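Long-range contacts in beta-glucuronidase (Dictyoglomus thermophilum, PDB 6XXW), which probably hydrolyses beta-D-glucuronides as a beta-glucuronidase of glycosyl hydrolase family 2: residues R42-K47 with V71-Y76; H100-Y105 with I137-D142. All blocks are in the same frame, centred on the assembly; numbering follows the deposited sequence.

Contact 1. Residues R42-K47 with V71-Y76; sequences RTESDK and VGRVYY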
# COMPACT_ATOMS: atom_id res chain seq x y z
N ARG A 42 -20.60 29.92 -2.50
CA ARG A 42 -19.88 30.78 -1.57
C ARG A 42 -20.25 30.40 -0.15
O ARG A 42 -21.23 29.68 0.08
CB ARG A 42 -20.18 32.27 -1.81
CG ARG A 42 -21.65 32.62 -1.61
CD ARG A 42 -21.95 34.08 -1.94
NE ARG A 42 -23.34 34.38 -1.61
CZ ARG A 42 -23.74 34.75 -0.41
NH1 ARG A 42 -25.03 34.97 -0.18
NH2 ARG A 42 -22.84 34.91 0.56
N THR A 43 -19.45 30.86 0.81
CA THR A 43 -19.74 30.65 2.22
C THR A 43 -20.32 31.93 2.82
O THR A 43 -20.32 32.99 2.20
CB THR A 43 -18.50 30.21 3.00
OG1 THR A 43 -17.48 31.22 2.91
CG2 THR A 43 -17.95 28.88 2.45
N GLU A 44 -20.81 31.80 4.05
CA GLU A 44 -21.57 32.87 4.69
C GLU A 44 -20.79 34.18 4.75
O GLU A 44 -19.60 34.20 5.08
CB GLU A 44 -21.98 32.45 6.11
CG GLU A 44 -23.21 33.17 6.63
CD GLU A 44 -23.81 32.47 7.83
OE1 GLU A 44 -23.10 31.64 8.47
OE2 GLU A 44 -24.99 32.73 8.14
N SER A 45 -21.47 35.28 4.41
CA SER A 45 -20.93 36.64 4.52
C SER A 45 -19.70 36.85 3.65
O SER A 45 -18.85 37.70 3.95
CB SER A 45 -20.64 37.00 5.99
OG SER A 45 -21.81 37.46 6.65
N ASP A 46 -19.58 36.09 2.56
CA ASP A 46 -18.50 36.27 1.60
C ASP A 46 -19.11 36.54 0.24
O ASP A 46 -20.09 35.90 -0.15
CB ASP A 46 -17.60 35.03 1.54
CG ASP A 46 -16.30 35.30 0.81
OD1 ASP A 46 -16.25 36.27 0.01
OD2 ASP A 46 -15.32 34.55 1.03
N LYS A 47 -18.52 37.50 -0.49
CA LYS A 47 -19.10 37.93 -1.76
C LYS A 47 -18.53 37.21 -2.97
O LYS A 47 -19.18 37.21 -4.03
CB LYS A 47 -18.91 39.44 -1.94
N VAL A 71 -18.15 24.89 9.11
CA VAL A 71 -19.40 24.70 9.83
C VAL A 71 -20.18 26.00 9.75
O VAL A 71 -19.69 27.05 10.18
CB VAL A 71 -19.20 24.30 11.31
CG1 VAL A 71 -20.55 24.23 12.01
CG2 VAL A 71 -18.50 22.95 11.42
N GLY A 72 -21.39 25.94 9.19
CA GLY A 72 -22.18 27.13 8.98
C GLY A 72 -22.95 27.08 7.68
O GLY A 72 -23.24 26.00 7.17
N ARG A 73 -23.28 28.24 7.13
CA ARG A 73 -24.14 28.34 5.96
C ARG A 73 -23.31 28.50 4.70
O ARG A 73 -22.32 29.24 4.68
CB ARG A 73 -25.10 29.52 6.11
CG ARG A 73 -26.15 29.28 7.19
CD ARG A 73 -27.12 30.44 7.36
NE ARG A 73 -27.89 30.30 8.59
CZ ARG A 73 -27.53 30.83 9.76
NH1 ARG A 73 -26.41 31.54 9.88
NH2 ARG A 73 -28.30 30.66 10.84
N VAL A 74 -23.71 27.79 3.64
CA VAL A 74 -23.11 27.98 2.33
C VAL A 74 -24.25 28.27 1.36
O VAL A 74 -25.42 28.02 1.66
CB VAL A 74 -22.28 26.76 1.87
CG1 VAL A 74 -21.24 26.39 2.96
CG2 VAL A 74 -23.18 25.57 1.55
N TYR A 75 -23.91 28.83 0.21
CA TYR A 75 -24.90 29.35 -0.73
C TYR A 75 -24.55 28.89 -2.13
O TYR A 75 -23.43 29.13 -2.59
CB TYR A 75 -24.97 30.88 -0.66
CG TYR A 75 -25.27 31.37 0.73
CD1 TYR A 75 -24.26 31.49 1.69
CD2 TYR A 75 -26.57 31.68 1.12
CE1 TYR A 75 -24.54 31.90 2.98
CE2 TYR A 75 -26.85 32.11 2.41
CZ TYR A 75 -25.83 32.21 3.33
OH TYR A 75 -26.11 32.64 4.61
N TYR A 76 -25.50 28.24 -2.79
CA TYR A 76 -25.38 27.81 -4.18
C TYR A 76 -26.22 28.73 -5.05
O TYR A 76 -27.28 29.19 -4.63
CB TYR A 76 -25.87 26.38 -4.34
CG TYR A 76 -25.01 25.30 -3.74
CD1 TYR A 76 -25.03 25.04 -2.38
CD2 TYR A 76 -24.20 24.50 -4.55
CE1 TYR A 76 -24.24 24.02 -1.82
CE2 TYR A 76 -23.41 23.48 -4.01
CZ TYR A 76 -23.44 23.24 -2.65
OH TYR A 76 -22.67 22.23 -2.13
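R42 and Y75 form an antiparallel hydrogen-bonded pair, R42 N giving to Y75 O at 2.9 Å and Y75 N to R42 O at 2.8 Å, and T43 and V74 follow as a non-hydrogen-bonded pair. This ends the pairing between strands 32-43 and 73-81 in the antiparallel sheet of the family 2 sugar-binding domain. Past T43 the chain leaves the sheet in a type II beta turn, T43 to D46; E44 N makes a weak bond to R73 O, and the hydroxyl of Y70 hydrogen-bonds both atoms.

On the face that carries R42 and Y75 the guanidinium lies flat on the tyrosine ring, planes 2° apart and CZ 4.2 Å from the ring centroid, a cation-pi stack offset so that NH1 sits above CG. With CG turned between the backbone N and the carbonyl carbon (chi1 62°), the arginine chain runs extended past Y75 CB and sets its flat end over the ring. NH2 also gives a hydrogen bond to D46 O at 3.0 Å, which ties the stack to the turn. Arginine suits the place, stacking and donating at once.

The other face is apolar: T43 CG2 meets V74 CG1, and F41 and F58 pack on V74. Back beside Y75, E44 CA lies at the ring edge by CE1 of Y75 (3.6 Å) and E44 CG against Y75 OH; the extended chain then carries the carboxylate to R73. The carboxylate and guanidinium planes stand 71° apart, and in this salt bridge R73 NH1 meets the syn lone pair of E44 OE2 at 2.5 Å, shorter than usual and doubtful in exact value.

Contact 2. Residues H100-Y105 with I137-D142; sequences HFSEVY and IEIMVD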
# COMPACT_ATOMS: atom_id res chain seq x y z
N HIS A 100 -27.79 20.10 6.33
CA HIS A 100 -28.95 19.48 6.96
C HIS A 100 -30.19 20.40 7.01
O HIS A 100 -31.31 19.91 7.01
CB HIS A 100 -28.60 19.06 8.40
CG HIS A 100 -27.43 18.13 8.48
ND1 HIS A 100 -27.53 16.78 8.22
CD2 HIS A 100 -26.12 18.37 8.75
CE1 HIS A 100 -26.33 16.22 8.34
NE2 HIS A 100 -25.46 17.17 8.65
N PHE A 101 -29.97 21.71 7.09
CA PHE A 101 -31.03 22.71 6.99
C PHE A 101 -30.88 23.47 5.68
O PHE A 101 -29.76 23.79 5.27
CB PHE A 101 -30.98 23.72 8.15
CG PHE A 101 -30.95 23.09 9.52
CD1 PHE A 101 -32.12 22.95 10.25
CD2 PHE A 101 -29.76 22.68 10.09
CE1 PHE A 101 -32.10 22.39 11.52
CE2 PHE A 101 -29.73 22.13 11.35
CZ PHE A 101 -30.90 21.97 12.07
N SER A 102 -31.99 23.76 5.01
CA SER A 102 -31.91 24.37 3.69
C SER A 102 -33.03 25.38 3.48
O SER A 102 -34.13 25.24 4.02
CB SER A 102 -31.96 23.31 2.58
OG SER A 102 -31.71 23.89 1.31
N GLU A 103 -32.73 26.41 2.68
CA GLU A 103 -33.70 27.40 2.21
C GLU A 103 -33.51 27.60 0.71
O GLU A 103 -32.37 27.73 0.25
CB GLU A 103 -33.53 28.73 2.95
CG GLU A 103 -33.90 28.67 4.44
CD GLU A 103 -33.35 29.86 5.23
OE1 GLU A 103 -33.57 29.90 6.45
OE2 GLU A 103 -32.71 30.74 4.63
N VAL A 104 -34.61 27.65 -0.04
CA VAL A 104 -34.57 27.74 -1.50
C VAL A 104 -35.19 29.06 -1.94
O VAL A 104 -36.34 29.36 -1.59
CB VAL A 104 -35.30 26.56 -2.16
CG1 VAL A 104 -35.21 26.69 -3.68
CG2 VAL A 104 -34.71 25.25 -1.72
N TYR A 105 -34.44 29.83 -2.72
CA TYR A 105 -34.90 31.13 -3.22
C TYR A 105 -34.98 31.11 -4.73
O TYR A 105 -34.02 30.73 -5.40
CB TYR A 105 -33.97 32.26 -2.79
CG TYR A 105 -33.83 32.41 -1.30
CD1 TYR A 105 -33.01 31.56 -0.56
CD2 TYR A 105 -34.51 33.42 -0.62
CE1 TYR A 105 -32.87 31.70 0.81
CE2 TYR A 105 -34.38 33.57 0.75
CZ TYR A 105 -33.56 32.71 1.46
OH TYR A 105 -33.42 32.84 2.82
N ILE A 137 -31.83 30.73 -9.22
CA ILE A 137 -32.11 29.93 -8.04
C ILE A 137 -30.93 30.04 -7.09
O ILE A 137 -29.76 30.00 -7.50
CB ILE A 137 -32.39 28.46 -8.39
CG1 ILE A 137 -32.51 27.65 -7.09
CG2 ILE A 137 -31.30 27.90 -9.31
CD1 ILE A 137 -33.10 26.28 -7.27
N GLU A 138 -31.23 30.22 -5.81
CA GLU A 138 -30.20 30.18 -4.78
C GLU A 138 -30.65 29.23 -3.69
O GLU A 138 -31.82 29.23 -3.29
CB GLU A 138 -29.93 31.58 -4.22
CG GLU A 138 -29.33 32.52 -5.27
CD GLU A 138 -29.21 33.94 -4.77
OE1 GLU A 138 -28.09 34.32 -4.36
OE2 GLU A 138 -30.24 34.66 -4.78
N ILE A 139 -29.73 28.40 -3.22
CA ILE A 139 -30.02 27.42 -2.19
C ILE A 139 -29.02 27.62 -1.07
O ILE A 139 -27.81 27.55 -1.28
CB ILE A 139 -29.97 25.97 -2.73
CG1 ILE A 139 -31.05 25.79 -3.80
CG2 ILE A 139 -30.16 24.97 -1.56
CD1 ILE A 139 -30.98 24.49 -4.59
N MET A 140 -29.53 27.92 0.13
CA MET A 140 -28.71 27.98 1.32
C MET A 140 -28.75 26.62 1.99
O MET A 140 -29.81 26.00 2.10
CB MET A 140 -29.22 29.07 2.27
CG MET A 140 -28.37 29.32 3.51
SD MET A 140 -28.51 28.03 4.80
CE MET A 140 -30.23 28.16 5.28
N VAL A 141 -27.59 26.15 2.43
CA VAL A 141 -27.47 24.88 3.15
C VAL A 141 -26.66 25.14 4.41
O VAL A 141 -25.60 25.77 4.34
CB VAL A 141 -26.80 23.79 2.29
CG1 VAL A 141 -26.72 22.48 3.07
CG2 VAL A 141 -27.55 23.59 0.95
N ASP A 142 -27.14 24.65 5.54
CA ASP A 142 -26.49 24.83 6.84
C ASP A 142 -26.19 23.44 7.39
O ASP A 142 -27.10 22.61 7.49
CB ASP A 142 -27.40 25.62 7.79
CG ASP A 142 -26.69 26.11 9.06
OD1 ASP A 142 -25.66 25.54 9.46
OD2 ASP A 142 -27.19 27.06 9.68
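Two aromatic rings, F101 and Y105, stand on the same face of the sheet and turn their edges to backbone carbonyls of the facing strand: D142 O lies beside the F101 ring, 3.7 Å from CD2, and E138 O lies in the plane of the Y105 ring, 3.8 Å from CD1. L110 of the neighbouring strand 109-115 packs on Y105, while K115 and V149 pack on F101.

Between the rings, E103 and M140 share a hydrogen-bonded pair. The methionine is bent at chi2 (-74°) and chi3, which lays its CE methyl over one face of the E103 carboxylate, 3.6 Å from CD. Y105 OH comes in over the opposite face and gives a hydrogen bond to E103 OE2 at 2.9 Å. A flexible thioether suits a place where it must fold over the face of a carboxylate, with R73 and Y75 also against it.

The opposite face of the sheet is mainly apolar: V104 touches I137 and I139, and L93 and V95 pack on V104. S102 is the polar exception, its OG anti to the backbone N (chi1 -173°) and hydrogen-bonded to M140 O at 2.9 Å. E103 N reaches the same oxygen from the other face of its plane.

At the end of the ladder H100 and F101 both face D142, a classic beta bulge. D142 O takes F101 N in its carbonyl plane and H100 N, 2.8 Å away, from above it. H100 NE2 is hydrogen-bonded to N178 OD1, and D142 OD1 to T144 OG1. Two carbonyls, D142 O and M140 O, each take two donors, so the extra N-H of the bulge and the buried S102 hydroxyl both find acceptors within the ladder.

How the contacts relate
From the N terminus, strand 32-43 ends in a turn that leads into strand 50-54, and after helix 65-68 strand 73-81 comes in alongside 32-43, so contact 1 closes a loop of 23 residues. Contact 2 then opens and closes a second loop of 31 residues, without helix, between strands 101-106 and 134-142. The two are in series, neither nested nor crossed, yet they meet in space, centres about 10 Å apart, because strands 73-81 and 134-142 are neighbours. V74 N lies 2.9 Å from V141 O, probably a hydrogen bond, and M140 CG packs on Y75 CE2. Together they line up four neighbouring strands of the sheet in the order 32-43, 73-81, 134-142, 101-106.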